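PDB 3MGD: predicted acetyltransferase from Clostridium acetobutylicum, which binds acetyl-CoA and probably acts as a GNAT-family acetyltransferase. Local coordinates for residues 14-19 against 36-41; 52-57 against 106-111; 121-126 against 131-136. One frame throughout, in Å; residues are numbered along the deposited sequence.

Interaction 1: residues 14-19 against 36-41; sequences LLVSIR and KELTRY
Val16 and Arg19 meet Leu38 and Thr39 where the first two helices of the GNAT fold, 12-25 and 35-47, pack on one face of the central sheet. The axes of the two segments run at 128° to one another and approach to 9.5 Å, and Val16 and Leu38 are the nearest pair of CA atoms. The isopropyl branches of Val16 straddle two neighbours on the opposing helix. CG1 lies 4.0 Å from Leu38 CD1, while CG2 reaches 3.8 Å from Thr39 OG1. That hydroxyl is hydrogen-bonded to Asp35 O one turn back in its own helix; its contact with the methyl is van der Waals. Phe42 also touches Val16, extending the apolar seam along helix 35-47.

The side chain of Arg19 leaves its helix with CG anti to the backbone N (chi1 178°) and runs extended as far as NE, crossing Leu38 at about a right angle. Its polar end is held by Pro75 O of the second subunit through NH2, with a weak bond from NH1 to Asn89. Leu38 CD2 sits in the guanidinium plane, at its edge, and also packs 3.6 Å from the aliphatic Arg19 CD.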
loop_
_atom_site.group_PDB
_atom_site.type_symbol
_atom_site.label_atom_id
_atom_site.label_comp_id
_atom_site.label_asym_id
_atom_site.label_seq_id
_atom_site.Cartn_x
_atom_site.Cartn_y
_atom_site.Cartn_z
ATOM N N LEU A 14 -23.883 5.657 -4.039
ATOM C CA LEU A 14 -23.431 7.054 -4.086
ATOM C C LEU A 14 -21.899 7.161 -4.078
ATOM O O LEU A 14 -21.315 7.941 -4.823
ATOM C CB LEU A 14 -23.976 7.835 -2.895
ATOM C CG LEU A 14 -25.488 7.945 -2.751
ATOM C CD1 LEU A 14 -25.819 8.546 -1.394
ATOM C CD2 LEU A 14 -26.072 8.778 -3.884
ATOM N N LEU A 15 -21.263 6.380 -3.212
ATOM C CA LEU A 15 -19.803 6.342 -3.125
ATOM C C LEU A 15 -19.184 5.899 -4.437
ATOM O O LEU A 15 -18.140 6.417 -4.860
ATOM C CB LEU A 15 -19.376 5.371 -2.025
ATOM C CG LEU A 15 -19.124 5.949 -0.634
ATOM C CD1 LEU A 15 -20.025 7.117 -0.302
ATOM C CD2 LEU A 15 -19.191 4.860 0.426
ATOM N N VAL A 16 -19.820 4.912 -5.063
ATOM C CA VAL A 16 -19.386 4.437 -6.362
ATOM C C VAL A 16 -19.459 5.551 -7.402
ATOM O O VAL A 16 -18.498 5.775 -8.147
ATOM C CB VAL A 16 -20.208 3.210 -6.825
ATOM C CG1 VAL A 16 -19.931 2.909 -8.294
ATOM C CG2 VAL A 16 -19.892 1.994 -5.942
ATOM N N SER A 17 -20.595 6.244 -7.469
ATOM C CA SER A 17 -20.761 7.340 -8.434
ATOM C C SER A 17 -19.779 8.474 -8.187
ATOM O O SER A 17 -19.197 9.024 -9.127
ATOM C CB SER A 17 -22.190 7.897 -8.390
ATOM O OG SER A 17 -23.104 6.949 -8.897
ATOM N N ILE A 18 -19.611 8.841 -6.925
ATOM C CA ILE A 18 -18.714 9.944 -6.591
ATOM C C ILE A 18 -17.271 9.581 -6.905
ATOM O O ILE A 18 -16.515 10.431 -7.378
ATOM C CB ILE A 18 -18.825 10.347 -5.126
ATOM C CG1 ILE A 18 -20.264 10.762 -4.810
ATOM C CG2 ILE A 18 -17.835 11.473 -4.814
ATOM C CD1 ILE A 18 -20.533 10.951 -3.328
ATOM N N ARG A 19 -16.880 8.327 -6.659
ATOM C CA ARG A 19 -15.516 7.923 -7.024
ATOM C C ARG A 19 -15.277 8.044 -8.527
ATOM O O ARG A 19 -14.240 8.531 -8.951
ATOM C CB ARG A 19 -15.141 6.517 -6.519
ATOM C CG ARG A 19 -13.723 6.090 -6.959
ATOM C CD ARG A 19 -13.081 4.970 -6.103
ATOM N NE ARG A 19 -11.825 4.550 -6.727
ATOM C CZ ARG A 19 -10.674 5.215 -6.629
ATOM N NH1 ARG A 19 -10.592 6.341 -5.919
ATOM N NH2 ARG A 19 -9.603 4.772 -7.272
ATOM N N LYS A 36 -18.939 -2.941 -11.222
ATOM C CA LYS A 36 -18.986 -4.174 -10.436
ATOM C C LYS A 36 -17.854 -4.179 -9.408
ATOM O O LYS A 36 -18.073 -4.459 -8.226
ATOM C CB LYS A 36 -18.909 -5.401 -11.339
ATOM C CG LYS A 36 -19.041 -6.741 -10.590
ATOM C CD LYS A 36 -18.911 -7.945 -11.523
ATOM C CE LYS A 36 -19.010 -9.263 -10.724
ATOM N NZ LYS A 36 -18.768 -10.458 -11.569
ATOM N N GLU A 37 -16.648 -3.854 -9.861
ATOM C CA GLU A 37 -15.466 -3.923 -8.999
ATOM C C GLU A 37 -15.490 -2.864 -7.900
ATOM O O GLU A 37 -15.080 -3.130 -6.765
ATOM C CB GLU A 37 -14.195 -3.774 -9.837
ATOM C CG GLU A 37 -13.887 -4.972 -10.745
ATOM C CD GLU A 37 -14.592 -4.920 -12.102
ATOM O OE1 GLU A 37 -15.514 -4.092 -12.316
ATOM O OE2 GLU A 37 -14.217 -5.733 -12.969
ATOM N N LEU A 38 -15.938 -1.655 -8.244
ATOM C CA LEU A 38 -16.084 -0.592 -7.245
ATOM C C LEU A 38 -17.101 -1.015 -6.174
ATOM O O LEU A 38 -16.845 -0.903 -4.972
ATOM C CB LEU A 38 -16.522 0.731 -7.905
ATOM C CG LEU A 38 -15.473 1.547 -8.668
ATOM C CD1 LEU A 38 -16.110 2.705 -9.471
ATOM C CD2 LEU A 38 -14.381 2.058 -7.724
ATOM N N THR A 39 -18.253 -1.511 -6.612
ATOM C CA THR A 39 -19.316 -1.908 -5.673
ATOM C C THR A 39 -18.870 -3.029 -4.754
ATOM O O THR A 39 -19.177 -3.035 -3.560
ATOM C CB THR A 39 -20.570 -2.374 -6.424
ATOM O OG1 THR A 39 -21.000 -1.337 -7.311
ATOM C CG2 THR A 39 -21.692 -2.724 -5.453
ATOM N N ARG A 40 -18.150 -3.987 -5.319
ATOM C CA ARG A 40 -17.597 -5.079 -4.516
ATOM C C ARG A 40 -16.546 -4.568 -3.527
ATOM O O ARG A 40 -16.529 -5.003 -2.391
ATOM C CB ARG A 40 -17.013 -6.162 -5.422
ATOM C CG ARG A 40 -16.447 -7.376 -4.696
ATOM C CD ARG A 40 -16.022 -8.417 -5.731
ATOM N NE ARG A 40 -14.954 -7.900 -6.587
ATOM C CZ ARG A 40 -14.561 -8.453 -7.731
ATOM N NH1 ARG A 40 -15.161 -9.550 -8.190
ATOM N NH2 ARG A 40 -13.571 -7.898 -8.426
ATOM N N TYR A 41 -15.681 -3.651 -3.965
ATOM C CA TYR A 41 -14.661 -3.063 -3.083
ATOM C C TYR A 41 -15.284 -2.380 -1.858
ATOM O O TYR A 41 -14.838 -2.593 -0.723
ATOM C CB TYR A 41 -13.785 -2.061 -3.832
ATOM C CG TYR A 41 -12.789 -1.360 -2.930
ATOM C CD1 TYR A 41 -11.603 -1.984 -2.559
ATOM C CD2 TYR A 41 -13.046 -0.089 -2.436
ATOM C CE1 TYR A 41 -10.697 -1.360 -1.719
ATOM C CE2 TYR A 41 -12.145 0.552 -1.597
ATOM C CZ TYR A 41 -10.974 -0.090 -1.246
ATOM O OH TYR A 41 -10.083 0.540 -0.407
#

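Interaction 2: residues 52-57 against 106-111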
loop_
_atom_site.group_PDB
_atom_site.type_symbol
_atom_site.label_atom_id
_atom_site.label_comp_id
_atom_site.label_asym_id
_atom_site.label_seq_id
_atom_site.Cartn_x
_atom_site.Cartn_y
_atom_site.Cartn_z
ATOM N N VAL A 52 -12.972 3.446 5.980
ATOM C CA VAL A 52 -13.901 4.414 6.564
ATOM C C VAL A 52 -14.012 5.602 5.612
ATOM O O VAL A 52 -13.015 6.231 5.283
ATOM C CB VAL A 52 -13.423 4.924 7.947
ATOM C CG1 VAL A 52 -14.321 6.057 8.454
ATOM C CG2 VAL A 52 -13.377 3.771 8.969
ATOM N N GLU A 53 -15.221 5.900 5.158
ATOM C CA GLU A 53 -15.398 6.999 4.213
ATOM C C GLU A 53 -16.336 8.023 4.813
ATOM O O GLU A 53 -17.506 7.738 5.062
ATOM C CB GLU A 53 -15.891 6.500 2.847
ATOM C CG GLU A 53 -16.220 7.635 1.843
ATOM C CD GLU A 53 -15.900 7.281 0.390
ATOM O OE1 GLU A 53 -16.374 8.012 -0.513
ATOM O OE2 GLU A 53 -15.189 6.278 0.139
ATOM N N TRP A 54 -15.796 9.206 5.084
ATOM C CA TRP A 54 -16.577 10.289 5.642
ATOM C C TRP A 54 -17.249 11.049 4.504
ATOM O O TRP A 54 -16.691 11.180 3.406
ATOM C CB TRP A 54 -15.685 11.237 6.446
ATOM C CG TRP A 54 -15.458 10.802 7.863
ATOM C CD1 TRP A 54 -14.442 10.015 8.339
ATOM C CD2 TRP A 54 -16.270 11.142 8.991
ATOM N NE1 TRP A 54 -14.578 9.848 9.706
ATOM C CE2 TRP A 54 -15.692 10.538 10.125
ATOM C CE3 TRP A 54 -17.428 11.914 9.152
ATOM C CZ2 TRP A 54 -16.246 10.662 11.398
ATOM C CZ3 TRP A 54 -17.974 12.040 10.415
ATOM C CH2 TRP A 54 -17.386 11.416 11.523
ATOM N N ILE A 55 -18.458 11.533 4.759
ATOM C CA ILE A 55 -19.144 12.361 3.773
ATOM C C ILE A 55 -19.638 13.665 4.393
ATOM O O ILE A 55 -19.989 13.717 5.567
ATOM C CB ILE A 55 -20.333 11.614 3.100
ATOM C CG1 ILE A 55 -21.516 11.497 4.047
ATOM C CG2 ILE A 55 -19.924 10.233 2.612
ATOM C CD1 ILE A 55 -22.682 10.763 3.432
ATOM N N ALA A 56 -19.631 14.722 3.595
ATOM C CA ALA A 56 -20.179 16.007 4.008
ATOM C C ALA A 56 -21.414 16.193 3.159
ATOM O O ALA A 56 -21.347 16.056 1.932
ATOM C CB ALA A 56 -19.188 17.117 3.742
ATOM N N GLU A 57 -22.543 16.459 3.807
ATOM C CA GLU A 57 -23.825 16.561 3.118
ATOM C C GLU A 57 -24.481 17.902 3.405
ATOM O O GLU A 57 -24.329 18.467 4.491
ATOM C CB GLU A 57 -24.791 15.487 3.610
ATOM C CG GLU A 57 -24.515 14.084 3.166
ATOM C CD GLU A 57 -25.553 13.128 3.711
ATOM O OE1 GLU A 57 -25.974 13.318 4.874
ATOM O OE2 GLU A 57 -25.954 12.198 2.975
ATOM N N LEU A 106 -9.211 15.674 6.263
ATOM C CA LEU A 106 -7.935 15.065 6.650
ATOM C C LEU A 106 -7.843 14.938 8.174
ATOM O O LEU A 106 -7.358 13.932 8.677
ATOM C CB LEU A 106 -6.740 15.856 6.098
ATOM C CG LEU A 106 -6.510 15.779 4.582
ATOM C CD1 LEU A 106 -5.537 16.843 4.094
ATOM C CD2 LEU A 106 -6.022 14.392 4.206
ATOM N N ASP A 107 -8.311 15.951 8.912
ATOM C CA ASP A 107 -8.307 15.865 10.379
ATOM C C ASP A 107 -9.131 14.671 10.848
ATOM O O ASP A 107 -8.717 13.943 11.758
ATOM C CB ASP A 107 -8.845 17.138 11.050
ATOM C CG ASP A 107 -7.941 18.350 10.851
ATOM O OD1 ASP A 107 -6.716 18.188 10.676
ATOM O OD2 ASP A 107 -8.464 19.483 10.898
ATOM N N ARG A 108 -10.305 14.474 10.245
ATOM C CA ARG A 108 -11.166 13.364 10.640
ATOM C C ARG A 108 -10.524 12.021 10.312
ATOM O O ARG A 108 -10.670 11.063 11.066
ATOM C CB ARG A 108 -12.542 13.451 9.972
ATOM C CG ARG A 108 -13.337 14.682 10.351
ATOM C CD ARG A 108 -14.728 14.619 9.730
ATOM N NE ARG A 108 -15.546 15.788 10.069
ATOM C CZ ARG A 108 -16.307 15.888 11.160
ATOM N NH1 ARG A 108 -16.370 14.894 12.047
ATOM N NH2 ARG A 108 -17.012 16.990 11.372
ATOM N N LEU A 109 -9.816 11.949 9.185
ATOM C CA LEU A 109 -9.173 10.694 8.793
ATOM C C LEU A 109 -7.996 10.359 9.698
ATOM O O LEU A 109 -7.796 9.209 10.060
ATOM C CB LEU A 109 -8.741 10.726 7.327
ATOM C CG LEU A 109 -9.901 10.864 6.329
ATOM C CD1 LEU A 109 -9.354 10.976 4.916
ATOM C CD2 LEU A 109 -10.880 9.712 6.435
ATOM N N VAL A 110 -7.220 11.372 10.059
ATOM C CA VAL A 110 -6.143 11.192 11.014
ATOM C C VAL A 110 -6.707 10.641 12.318
ATOM O O VAL A 110 -6.106 9.772 12.954
ATOM C CB VAL A 110 -5.393 12.521 11.251
ATOM C CG1 VAL A 110 -4.624 12.493 12.567
ATOM C CG2 VAL A 110 -4.470 12.809 10.062
ATOM N N ASN A 111 -7.873 11.127 12.715
ATOM C CA ASN A 111 -8.491 10.600 13.929
ATOM C C ASN A 111 -8.871 9.117 13.814
ATOM O O ASN A 111 -8.703 8.358 14.772
ATOM C CB ASN A 111 -9.687 11.452 14.354
ATOM C CG ASN A 111 -10.409 10.872 15.550
ATOM O OD1 ASN A 111 -9.867 10.831 16.653
ATOM N ND2 ASN A 111 -11.638 10.407 15.334
#
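Arg108 lays its extended side chain over one face of the Trp54 indole, and the two side chains cross at about a right angle. The methylene CD lies nearer the ring normal than the guanidinium does. Arg108 CD stands 4.0 Å from the centroid of the six-membered ring and 17° off its normal, which makes a CH-pi contact. The guanidinium lies farther along the same face, its CZ 4.7 Å from that centroid and displaced from the normal, and its plane is tilted 34° from the indole. The result is an off-centre cation-pi pair rather than a flat stack, with Arg108 NH1 coming to 3.7 Å from Trp54 CZ3 at the rim of the ring. Tyr4, on the neighbouring strand 3-6, forms a second cation-pi contact with Arg108, which therefore has two aromatic partners.

At the five-membered end of the indole the contacts change. Trp54 NE1 is hydrogen-bonded to Glu112, farther along helix 101-115, and this bond helps to fix the rotation of the ring. Leu109 slides past the tryptophan in the opposite direction, bringing CD2 obliquely to 4.1 Å from Trp54 CD1. With CG anti to its carbonyl carbon (chi1 -63°), Leu109 also directs CD2 towards the strand backbone, 4.2 Å from Val52 O, and it touches Ala66 and Ile68 of strand 61-72.

Neighbouring residues of strand 51-58 alternate between the two sides of the sheet. Val52 and Trp54 point towards helix 101-115, while Glu53 and Ile55 meet Leu15 of helix 12-25. Helices thus cover both faces of the mixed sheet, as in the GNAT fold, to which helix 101-115 belongs by following the glycine-containing loop (Gly98, Gly100) that binds acetyl-CoA.

Interaction 3: residues 121-126 against 131-136; sequences ICLVAS and PVYKKY. With ACO (acetyl coenzyme *a), chain C.
The Tyr133 ring carries Leu123 CD2 on one face, directly over its centre, 3.7 Å from the centroid and 9° off the normal, in a well-aligned CH-pi contact. Ala125 CB lies at the edge, near the ring plane and 4.0 Å from Tyr133 CD2, while the acetyl methyl CH3 of the acetyl-CoA approaches obliquely. Leu123 reaches the ring by placing CG between its backbone N and carbonyl carbon (chi1 56°). Independently of that torsion, Leu123 CB lies 3.8 Å from the acetyl CH3, so the residue touches both the tyrosine and the acetyl group.

Around the thioester, Tyr133 OH is 3.3 Å from the acetyl carbon C, and Val124 O lies 3.4 Å from the sulfur S1P. Ser126 OG grips the pantetheine arm by donating a hydrogen bond of 2.8 Å to the cofactor O5P. The same oxygen accepts one from Gly129 N and so caps the start of helix 129-136, which ties cofactor binding to the helix that supplies Tyr133. At the far end of that helix Lys135, extended along its whole chain, donates from NZ to the ribose hydroxyl O2B at 3.0 Å.

Met90, Thr92, Gly98, Gly100, Ala102 and Thr103 complete the polar grip on the cofactor. Tyr133 OH is also 3.6 Å from S1P, a placement consistent with that of the tyrosine which, in many GNAT enzymes, is thought to donate a proton to the departing thiolate of CoA.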
loop_
_atom_site.group_PDB
_atom_site.type_symbol
_atom_site.label_atom_id
_atom_site.label_comp_id
_atom_site.label_asym_id
_atom_site.label_seq_id
_atom_site.Cartn_x
_atom_site.Cartn_y
_atom_site.Cartn_z
ATOM N N ILE A 121 0.528 7.451 7.748
ATOM C CA ILE A 121 -0.500 7.580 6.715
ATOM C C ILE A 121 0.174 7.793 5.372
ATOM O O ILE A 121 1.234 8.399 5.293
ATOM C CB ILE A 121 -1.415 8.776 6.985
ATOM C CG1 ILE A 121 -1.785 8.835 8.465
ATOM C CG2 ILE A 121 -2.664 8.695 6.120
ATOM C CD1 ILE A 121 -2.460 7.591 8.959
ATOM N N CYS A 122 -0.422 7.278 4.311
ATOM C CA CYS A 122 0.157 7.498 3.000
ATOM C C CYS A 122 -0.966 7.710 2.020
ATOM O O CYS A 122 -2.121 7.449 2.339
ATOM C CB CYS A 122 1.037 6.309 2.598
ATOM S SG CYS A 122 0.178 4.720 2.547
ATOM N N LEU A 123 -0.632 8.215 0.841
ATOM C CA LEU A 123 -1.630 8.450 -0.200
ATOM C C LEU A 123 -0.925 8.668 -1.522
ATOM O O LEU A 123 0.293 8.869 -1.558
ATOM C CB LEU A 123 -2.491 9.672 0.141
ATOM C CG LEU A 123 -1.794 11.014 0.401
ATOM C CD1 LEU A 123 -1.242 11.649 -0.871
ATOM C CD2 LEU A 123 -2.744 11.973 1.085
ATOM N N VAL A 124 -1.695 8.628 -2.606
ATOM C CA VAL A 124 -1.205 9.026 -3.916
ATOM C C VAL A 124 -1.838 10.366 -4.292
ATOM O O VAL A 124 -3.059 10.490 -4.397
ATOM C CB VAL A 124 -1.546 7.978 -4.993
ATOM C CG1 VAL A 124 -1.134 8.481 -6.371
ATOM C CG2 VAL A 124 -0.877 6.620 -4.669
ATOM N N ALA A 125 -1.001 11.372 -4.495
ATOM C CA ALA A 125 -1.489 12.727 -4.671
ATOM C C ALA A 125 -1.891 13.000 -6.117
ATOM O O ALA A 125 -1.130 12.739 -7.043
ATOM C CB ALA A 125 -0.430 13.720 -4.217
ATOM N N SER A 126 -3.100 13.514 -6.297
ATOM C CA SER A 126 -3.548 13.996 -7.594
ATOM C C SER A 126 -3.022 15.415 -7.790
ATOM O O SER A 126 -2.423 15.985 -6.872
ATOM C CB SER A 126 -5.066 14.015 -7.629
ATOM O OG SER A 126 -5.540 14.947 -6.687
ATOM N N PRO A 131 -0.970 20.101 -3.398
ATOM C CA PRO A 131 -0.739 21.275 -2.546
ATOM C C PRO A 131 -1.520 21.209 -1.232
ATOM O O PRO A 131 -1.059 21.739 -0.221
ATOM C CB PRO A 131 -1.271 22.444 -3.388
ATOM C CG PRO A 131 -1.545 21.896 -4.753
ATOM C CD PRO A 131 -1.767 20.436 -4.596
ATOM N N VAL A 132 -2.697 20.588 -1.245
ATOM C CA VAL A 132 -3.456 20.384 -0.006
ATOM C C VAL A 132 -2.697 19.486 0.965
ATOM O O VAL A 132 -2.546 19.814 2.149
ATOM C CB VAL A 132 -4.845 19.769 -0.290
ATOM C CG1 VAL A 132 -5.649 19.647 0.995
ATOM C CG2 VAL A 132 -5.590 20.619 -1.306
ATOM N N TYR A 133 -2.213 18.352 0.460
ATOM C CA TYR A 133 -1.480 17.407 1.286
ATOM C C TYR A 133 -0.114 17.963 1.698
ATOM O O TYR A 133 0.322 17.748 2.825
ATOM C CB TYR A 133 -1.338 16.060 0.568
ATOM C CG TYR A 133 -2.666 15.569 0.038
ATOM C CD1 TYR A 133 -3.818 15.679 0.810
ATOM C CD2 TYR A 133 -2.778 15.020 -1.234
ATOM C CE1 TYR A 133 -5.045 15.251 0.328
ATOM C CE2 TYR A 133 -3.994 14.586 -1.713
ATOM C CZ TYR A 133 -5.130 14.710 -0.930
ATOM O OH TYR A 133 -6.363 14.285 -1.401
ATOM N N LYS A 134 0.547 18.675 0.789
ATOM C CA LYS A 134 1.823 19.318 1.112
ATOM C C LYS A 134 1.624 20.324 2.237
ATOM O O LYS A 134 2.389 20.348 3.208
ATOM C CB LYS A 134 2.434 20.010 -0.118
ATOM C CG LYS A 134 3.083 19.065 -1.134
ATOM C CD LYS A 134 4.123 18.160 -0.476
ATOM C CE LYS A 134 4.796 17.247 -1.494
ATOM N NZ LYS A 134 5.705 17.986 -2.419
ATOM N N LYS A 135 0.593 21.154 2.104
ATOM C CA LYS A 135 0.269 22.138 3.141
ATOM C C LYS A 135 0.021 21.458 4.483
ATOM O O LYS A 135 0.417 21.969 5.535
ATOM C CB LYS A 135 -0.920 23.018 2.723
ATOM C CG LYS A 135 -1.294 24.095 3.731
ATOM C CD LYS A 135 -2.573 24.815 3.310
ATOM C CE LYS A 135 -2.842 26.061 4.158
ATOM N NZ LYS A 135 -4.255 26.544 4.021
ATOM N N TYR A 136 -0.582 20.271 4.434
ATOM C CA TYR A 136 -0.951 19.528 5.636
ATOM C C TYR A 136 0.222 18.830 6.327
ATOM O O TYR A 136 0.123 18.466 7.495
ATOM C CB TYR A 136 -2.008 18.478 5.282
ATOM C CG TYR A 136 -2.797 17.949 6.459
ATOM C CD1 TYR A 136 -3.891 18.651 6.968
ATOM C CD2 TYR A 136 -2.484 16.732 7.031
ATOM C CE1 TYR A 136 -4.618 18.156 8.048
ATOM C CE2 TYR A 136 -3.206 16.233 8.103
ATOM C CZ TYR A 136 -4.268 16.945 8.604
ATOM O OH TYR A 136 -4.979 16.427 9.658
HETATM N N1A ACO C . -7.292 29.933 4.770
HETATM C C2A ACO C . -6.658 30.208 3.555
HETATM N N3A ACO C . -6.745 29.289 2.482
HETATM C C4A ACO C . -7.496 28.057 2.657
HETATM C C5A ACO C . -8.147 27.773 3.901
HETATM C C6A ACO C . -8.058 28.677 4.952
HETATM N N6A ACO C . -8.719 28.385 6.208
HETATM N N7A ACO C . -8.811 26.503 3.789
HETATM C C8A ACO C . -8.578 26.017 2.511
HETATM N N9A ACO C . -7.738 26.969 1.802
HETATM C C1B ACO C . -7.388 26.851 0.397
HETATM C C2B ACO C . -6.024 26.142 0.446
HETATM O O2B ACO C . -4.939 26.684 1.125
HETATM C C3B ACO C . -5.864 25.684 -0.986
HETATM O O3B ACO C . -5.298 26.572 -1.923
HETATM P P3B ACO C . -3.743 26.597 -2.270
HETATM O O7A ACO C . -3.420 28.001 -2.889
HETATM O O8A ACO C . -3.417 25.490 -3.295
HETATM O O9A ACO C . -2.916 26.385 -1.019
HETATM C C4B ACO C . -7.320 25.180 -1.280
HETATM O O4B ACO C . -8.171 26.171 -0.597
HETATM C C5B ACO C . -7.751 23.731 -1.176
HETATM O O5B ACO C . -7.849 23.311 0.163
HETATM P P1A ACO C . -9.189 22.681 0.715
HETATM O O1A ACO C . -10.356 23.681 0.694
HETATM O O2A ACO C . -8.898 22.140 2.112
HETATM O O3A ACO C . -9.488 21.472 -0.252
HETATM P P2A ACO C . -10.818 21.312 -1.115
HETATM O O4A ACO C . -10.959 22.410 -2.223
HETATM O O5A ACO C . -12.028 21.201 -0.229
HETATM O O6A ACO C . -10.713 19.897 -1.800
HETATM C CBP ACO C . -9.708 18.385 -3.413
HETATM C CCP ACO C . -9.513 19.511 -2.407
HETATM C CDP ACO C . -8.362 17.843 -3.866
HETATM C CEP ACO C . -10.527 17.327 -2.752
HETATM C CAP ACO C . -10.461 18.966 -4.657
HETATM O OAP ACO C . -9.719 19.938 -5.313
HETATM C C9P ACO C . -11.042 17.932 -5.589
HETATM O O9P ACO C . -12.082 17.321 -5.338
HETATM N N8P ACO C . -10.318 17.698 -6.821
HETATM C C7P ACO C . -10.758 16.667 -7.758
HETATM C C6P ACO C . -10.629 15.303 -7.186
HETATM C C5P ACO C . -9.264 15.093 -6.570
HETATM O O5P ACO C . -8.246 15.452 -7.165
HETATM N N4P ACO C . -9.211 14.520 -5.269
HETATM C C3P ACO C . -7.973 14.053 -4.694
HETATM C C2P ACO C . -7.469 12.716 -5.174
HETATM S S1P ACO C . -6.029 12.129 -4.317
HETATM C C ACO C . -6.433 11.364 -2.875
HETATM O O ACO C . -7.607 11.256 -2.555
HETATM C CH3 ACO C . -5.361 10.955 -1.943
#

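Interactions 1 and 2 meet back to back through strand 51-58, where Leu15 CG lies 3.4 Å from Glu53 OE1. Interaction 2 passes on to interaction 3 through a probable hydrogen bond of 2.7 Å between Asp107 OD1 and Tyr136 OH, and through Leu106 CD1, 3.9 Å from Tyr133 CD1. Interaction 3 lines part of the cofactor pocket. The side chain of Arg19 is about 7 Å from the bound acetyl-CoA, and that of Leu109 about 8 Å. Interactions 1 and 3, centres about 22 Å apart, do not touch, yet both reach the second subunit: interaction 1 at Pro74 and Pro75 of that subunit, interaction 3 through the antiparallel ladder by which strand 120-124 carries the sheet across.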